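Local coordinates for outer membrane protein YopM (Yersinia pestis, PDB 1JL5), which acts as a leucine-rich-repeat effector, probably altering host cell physiology to promote bacterial survival in host tissues, at residues H92-L106 with S112-L126. Sequence-based numbering, arbitrary orientation.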
loop_
_atom_site.group_PDB
_atom_site.type_symbol
_atom_site.label_atom_id
_atom_site.label_comp_id
_atom_site.label_asym_id
_atom_site.label_seq_id
_atom_site.Cartn_x
_atom_site.Cartn_y
_atom_site.Cartn_z
ATOM N N HIS A 92 12.628 -47.133 10.604
ATOM C CA HIS A 92 11.349 -47.404 9.965
ATOM C C HIS A 92 10.462 -46.189 9.840
ATOM O O HIS A 92 9.235 -46.281 9.892
ATOM C CB HIS A 92 10.643 -48.529 10.718
ATOM C CG HIS A 92 11.505 -49.739 10.899
ATOM N ND1 HIS A 92 12.271 -49.944 12.024
ATOM C CD2 HIS A 92 11.801 -50.754 10.051
ATOM C CE1 HIS A 92 13.004 -51.032 11.864
ATOM N NE2 HIS A 92 12.737 -51.540 10.673
ATOM N N LEU A 93 11.103 -45.044 9.658
ATOM C CA LEU A 93 10.384 -43.801 9.514
ATOM C C LEU A 93 9.505 -43.914 8.281
ATOM O O LEU A 93 9.947 -44.351 7.219
ATOM C CB LEU A 93 11.366 -42.644 9.357
ATOM C CG LEU A 93 10.757 -41.253 9.507
ATOM C CD1 LEU A 93 10.187 -41.104 10.908
ATOM C CD2 LEU A 93 11.821 -40.200 9.240
ATOM N N GLU A 94 8.247 -43.542 8.433
ATOM C CA GLU A 94 7.323 -43.586 7.318
ATOM C C GLU A 94 7.097 -42.169 6.831
ATOM O O GLU A 94 6.826 -41.937 5.656
ATOM C CB GLU A 94 6.011 -44.229 7.754
ATOM C CG GLU A 94 6.073 -45.747 7.748
ATOM C CD GLU A 94 4.811 -46.380 8.278
ATOM O OE1 GLU A 94 3.716 -45.936 7.875
ATOM O OE2 GLU A 94 4.915 -47.322 9.090
ATOM N N SER A 95 7.239 -41.220 7.746
ATOM C CA SER A 95 7.049 -39.826 7.413
ATOM C C SER A 95 8.170 -38.948 7.939
ATOM O O SER A 95 8.396 -38.854 9.146
ATOM C CB SER A 95 5.716 -39.331 7.972
ATOM O OG SER A 95 5.547 -37.947 7.716
ATOM N N LEU A 96 8.882 -38.312 7.019
ATOM C CA LEU A 96 9.948 -37.406 7.394
ATOM C C LEU A 96 9.470 -35.993 7.137
ATOM O O LEU A 96 9.262 -35.596 5.994
ATOM C CB LEU A 96 11.210 -37.651 6.575
ATOM C CG LEU A 96 12.265 -36.558 6.788
ATOM C CD1 LEU A 96 12.659 -36.503 8.263
ATOM C CD2 LEU A 96 13.476 -36.828 5.915
ATOM N N VAL A 97 9.276 -35.240 8.208
ATOM C CA VAL A 97 8.856 -33.860 8.089
ATOM C C VAL A 97 10.030 -33.037 8.592
ATOM O O VAL A 97 10.261 -32.936 9.795
ATOM C CB VAL A 97 7.610 -33.575 8.948
ATOM C CG1 VAL A 97 7.159 -32.138 8.745
ATOM C CG2 VAL A 97 6.495 -34.542 8.575
ATOM N N ALA A 98 10.792 -32.481 7.661
ATOM C CA ALA A 98 11.950 -31.670 8.006
ATOM C C ALA A 98 11.835 -30.362 7.247
ATOM O O ALA A 98 12.802 -29.860 6.676
ATOM C CB ALA A 98 13.230 -32.398 7.628
ATOM N N SER A 99 10.629 -29.818 7.244
ATOM C CA SER A 99 10.364 -28.570 6.557
ATOM C C SER A 99 11.103 -27.433 7.232
ATOM O O SER A 99 11.428 -27.500 8.416
ATOM C CB SER A 99 8.868 -28.271 6.583
ATOM O OG SER A 99 8.128 -29.402 6.165
ATOM N N CYS A 100 11.371 -26.392 6.459
ATOM C CA CYS A 100 12.030 -25.205 6.968
ATOM C C CYS A 100 13.331 -25.444 7.709
ATOM O O CYS A 100 13.444 -25.168 8.895
ATOM C CB CYS A 100 11.058 -24.440 7.860
ATOM S SG CYS A 100 9.512 -24.044 7.008
ATOM N N ASN A 101 14.311 -25.966 6.995
ATOM C CA ASN A 101 15.623 -26.190 7.557
ATOM C C ASN A 101 16.545 -25.706 6.461
ATOM O O ASN A 101 16.091 -25.035 5.536
ATOM C CB ASN A 101 15.840 -27.673 7.862
ATOM C CG ASN A 101 15.101 -28.120 9.110
ATOM O OD1 ASN A 101 15.401 -27.670 10.216
ATOM N ND2 ASN A 101 14.125 -29.002 8.939
ATOM N N SER A 102 17.825 -26.027 6.557
ATOM C CA SER A 102 18.778 -25.608 5.541
ATOM C C SER A 102 19.363 -26.839 4.897
ATOM O O SER A 102 20.523 -26.849 4.485
ATOM C CB SER A 102 19.899 -24.789 6.163
ATOM O OG SER A 102 19.380 -23.629 6.769
ATOM N N LEU A 103 18.554 -27.885 4.820
ATOM C CA LEU A 103 19.002 -29.132 4.234
ATOM C C LEU A 103 19.410 -28.926 2.790
ATOM O O LEU A 103 18.640 -28.420 1.983
ATOM C CB LEU A 103 17.891 -30.174 4.315
ATOM C CG LEU A 103 17.388 -30.466 5.728
ATOM C CD1 LEU A 103 16.246 -31.453 5.661
ATOM C CD2 LEU A 103 18.529 -31.008 6.585
ATOM N N THR A 104 20.637 -29.307 2.468
ATOM C CA THR A 104 21.121 -29.183 1.105
ATOM C C THR A 104 21.173 -30.598 0.579
ATOM O O THR A 104 21.297 -30.839 -0.618
ATOM C CB THR A 104 22.531 -28.582 1.061
ATOM O OG1 THR A 104 23.423 -29.406 1.822
ATOM C CG2 THR A 104 22.524 -27.178 1.642
ATOM N N GLU A 105 21.057 -31.536 1.508
ATOM C CA GLU A 105 21.108 -32.946 1.182
ATOM C C GLU A 105 20.171 -33.646 2.149
ATOM O O GLU A 105 19.883 -33.133 3.226
ATOM C CB GLU A 105 22.537 -33.457 1.386
ATOM C CG GLU A 105 22.992 -34.512 0.408
ATOM C CD GLU A 105 23.082 -33.985 -1.010
ATOM O OE1 GLU A 105 22.021 -33.736 -1.620
ATOM O OE2 GLU A 105 24.215 -33.811 -1.510
ATOM N N LEU A 106 19.675 -34.810 1.761
ATOM C CA LEU A 106 18.805 -35.560 2.641
ATOM C C LEU A 106 19.514 -36.846 3.010
ATOM O O LEU A 106 20.216 -37.436 2.190
ATOM C CB LEU A 106 17.482 -35.893 1.957
ATOM C CG LEU A 106 16.467 -34.764 1.786
ATOM C CD1 LEU A 106 15.225 -35.318 1.107
ATOM C CD2 LEU A 106 16.110 -34.175 3.144
ATOM N N SER A 112 10.738 -47.536 4.061
ATOM C CA SER A 112 9.433 -47.464 4.692
ATOM C C SER A 112 8.847 -46.061 4.573
ATOM O O SER A 112 7.696 -45.828 4.943
ATOM C CB SER A 112 9.562 -47.822 6.166
ATOM O OG SER A 112 10.495 -46.957 6.790
ATOM N N LEU A 113 9.641 -45.127 4.061
ATOM C CA LEU A 113 9.174 -43.755 3.937
ATOM C C LEU A 113 7.999 -43.634 2.980
ATOM O O LEU A 113 8.081 -44.012 1.811
ATOM C CB LEU A 113 10.303 -42.832 3.471
ATOM C CG LEU A 113 10.052 -41.373 3.870
ATOM C CD1 LEU A 113 10.146 -41.268 5.387
ATOM C CD2 LEU A 113 11.056 -40.446 3.203
ATOM N N LYS A 114 6.897 -43.109 3.495
ATOM C CA LYS A 114 5.701 -42.913 2.696
ATOM C C LYS A 114 5.515 -41.425 2.474
ATOM O O LYS A 114 4.947 -40.993 1.472
ATOM C CB LYS A 114 4.478 -43.467 3.423
ATOM C CG LYS A 114 4.436 -44.978 3.515
ATOM C CD LYS A 114 3.191 -45.420 4.260
ATOM C CE LYS A 114 3.032 -46.930 4.234
ATOM N NZ LYS A 114 1.826 -47.337 5.006
ATOM N N SER A 115 6.012 -40.637 3.414
ATOM C CA SER A 115 5.865 -39.201 3.318
ATOM C C SER A 115 7.164 -38.449 3.566
ATOM O O SER A 115 7.798 -38.598 4.610
ATOM C CB SER A 115 4.799 -38.735 4.305
ATOM O OG SER A 115 4.597 -37.342 4.202
ATOM N N LEU A 116 7.552 -37.643 2.587
ATOM C CA LEU A 116 8.756 -36.837 2.688
ATOM C C LEU A 116 8.361 -35.375 2.563
ATOM O O LEU A 116 8.007 -34.918 1.479
ATOM C CB LEU A 116 9.742 -37.192 1.575
ATOM C CG LEU A 116 10.972 -36.286 1.517
ATOM C CD1 LEU A 116 11.755 -36.407 2.826
ATOM C CD2 LEU A 116 11.837 -36.663 0.332
ATOM N N LEU A 117 8.402 -34.654 3.678
ATOM C CA LEU A 117 8.065 -33.236 3.705
ATOM C C LEU A 117 9.290 -32.452 4.116
ATOM O O LEU A 117 9.544 -32.256 5.301
ATOM C CB LEU A 117 6.945 -32.945 4.703
ATOM C CG LEU A 117 5.498 -33.037 4.226
ATOM C CD1 LEU A 117 5.151 -34.471 3.889
ATOM C CD2 LEU A 117 4.579 -32.496 5.317
ATOM N N VAL A 118 10.050 -32.006 3.130
ATOM C CA VAL A 118 11.253 -31.246 3.393
ATOM C C VAL A 118 11.192 -29.943 2.622
ATOM O O VAL A 118 12.181 -29.479 2.061
ATOM C CB VAL A 118 12.501 -32.045 2.985
ATOM C CG1 VAL A 118 12.670 -33.231 3.919
ATOM C CG2 VAL A 118 12.361 -32.521 1.551
ATOM N N ASP A 119 10.002 -29.362 2.588
ATOM C CA ASP A 119 9.808 -28.098 1.905
ATOM C C ASP A 119 10.637 -27.073 2.655
ATOM O O ASP A 119 10.943 -27.254 3.835
ATOM C CB ASP A 119 8.345 -27.690 1.961
ATOM C CG ASP A 119 7.816 -27.675 3.372
ATOM O OD1 ASP A 119 7.653 -28.774 3.939
ATOM O OD2 ASP A 119 7.582 -26.575 3.922
ATOM N N ASN A 120 11.002 -25.998 1.968
ATOM C CA ASN A 120 11.776 -24.942 2.588
ATOM C C ASN A 120 13.099 -25.437 3.141
ATOM O O ASN A 120 13.352 -25.421 4.342
ATOM C CB ASN A 120 10.946 -24.285 3.683
ATOM C CG ASN A 120 9.724 -23.598 3.127
ATOM O OD1 ASN A 120 9.826 -22.536 2.521
ATOM N ND2 ASN A 120 8.562 -24.215 3.304
ATOM N N ASN A 121 13.930 -25.895 2.224
ATOM C CA ASN A 121 15.256 -26.363 2.541
ATOM C C ASN A 121 16.089 -25.916 1.368
ATOM O O ASN A 121 15.608 -25.161 0.532
ATOM C CB ASN A 121 15.267 -27.880 2.703
ATOM C CG ASN A 121 14.826 -28.301 4.080
ATOM O OD1 ASN A 121 15.480 -27.975 5.064
ATOM N ND2 ASN A 121 13.711 -29.012 4.164
ATOM N N ASN A 122 17.327 -26.377 1.301
ATOM C CA ASN A 122 18.216 -25.982 0.223
ATOM C C ASN A 122 18.574 -27.184 -0.621
ATOM O O ASN A 122 19.670 -27.273 -1.163
ATOM C CB ASN A 122 19.475 -25.354 0.817
ATOM C CG ASN A 122 19.162 -24.153 1.687
ATOM O OD1 ASN A 122 19.938 -23.788 2.570
ATOM N ND2 ASN A 122 18.024 -23.524 1.434
ATOM N N LEU A 123 17.634 -28.112 -0.731
ATOM C CA LEU A 123 17.856 -29.317 -1.506
ATOM C C LEU A 123 17.984 -28.982 -2.978
ATOM O O LEU A 123 17.106 -28.345 -3.554
ATOM C CB LEU A 123 16.702 -30.295 -1.293
ATOM C CG LEU A 123 16.502 -30.756 0.150
ATOM C CD1 LEU A 123 15.282 -31.656 0.227
ATOM C CD2 LEU A 123 17.749 -31.490 0.631
ATOM N N LYS A 124 19.085 -29.401 -3.589
ATOM C CA LYS A 124 19.295 -29.140 -5.004
ATOM C C LYS A 124 18.998 -30.406 -5.780
ATOM O O LYS A 124 18.817 -30.381 -6.996
ATOM C CB LYS A 124 20.734 -28.688 -5.266
ATOM C CG LYS A 124 21.082 -27.352 -4.624
ATOM C CD LYS A 124 22.366 -26.766 -5.205
ATOM C CE LYS A 124 22.208 -26.453 -6.689
ATOM N NZ LYS A 124 23.419 -25.810 -7.283
ATOM N N ALA A 125 18.936 -31.519 -5.062
ATOM C CA ALA A 125 18.657 -32.798 -5.688
ATOM C C ALA A 125 18.033 -33.750 -4.687
ATOM O O ALA A 125 18.126 -33.552 -3.478
ATOM C CB ALA A 125 19.938 -33.398 -6.246
ATOM N N LEU A 126 17.381 -34.777 -5.207
ATOM C CA LEU A 126 16.751 -35.788 -4.382
ATOM C C LEU A 126 17.239 -37.119 -4.903
ATOM O O LEU A 126 17.368 -37.311 -6.110
ATOM C CB LEU A 126 15.230 -35.752 -4.518
ATOM C CG LEU A 126 14.436 -34.565 -3.988
ATOM C CD1 LEU A 126 12.969 -34.757 -4.355
ATOM C CD2 LEU A 126 14.606 -34.461 -2.483
HETATM O O HOH W 1 16.190 -22.648 3.280
HETATM O O HOH W 2 20.301 -31.960 -2.741
#
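The side-chain amides of N101 and N121 point the same way in successive turns of the solenoid, their planes only 15° apart. Between them sits the carbonyl of A98: N121 ND2 donates to A98 O at 2.8 Å in an almost straight bond lying in its own amide plane, while N101 ND2 reaches the same oxygen from the other face of the A98 carbonyl plane. N121 ND2 also bonds V118 O of its own turn. With CG anti to its carbonyl carbon (chi1 -83°), N121 turns inward beside L103, whose CD1 lies 3.8 Å from N121 ND2. This is the asparagine ladder of leucine-rich repeats, each amide tying one turn to the one before.

Upstream, strands 95-97 and 115-117 run parallel, 4° apart, through the bonds L96 N to S115 O, L117 N to L96 O and A98 N to L117 O. S95, V97, S115 and L117 occupy one face. On the other, L96 CD2 meets L116 CD1 at 3.6 Å, and L106 comes over from the far side of the coil: its CD1 touches L116 CD2 and L126 CD2, its CD2 packs on V118 CG1 at 3.7 Å, and its CG rests against L123 CD1. At the start of the turns, S112 OG donates to L93 O at 2.7 Å, from above the carbonyl plane.

The stacking continues both ways. Strand 75-77 takes L93 and L96 onto L76, and N101 ND2 also bonds L78 O; beyond the second turn, L116 and L126 pack on L136 of strand 135-137, while N141 repeats the amide bond to V118 O.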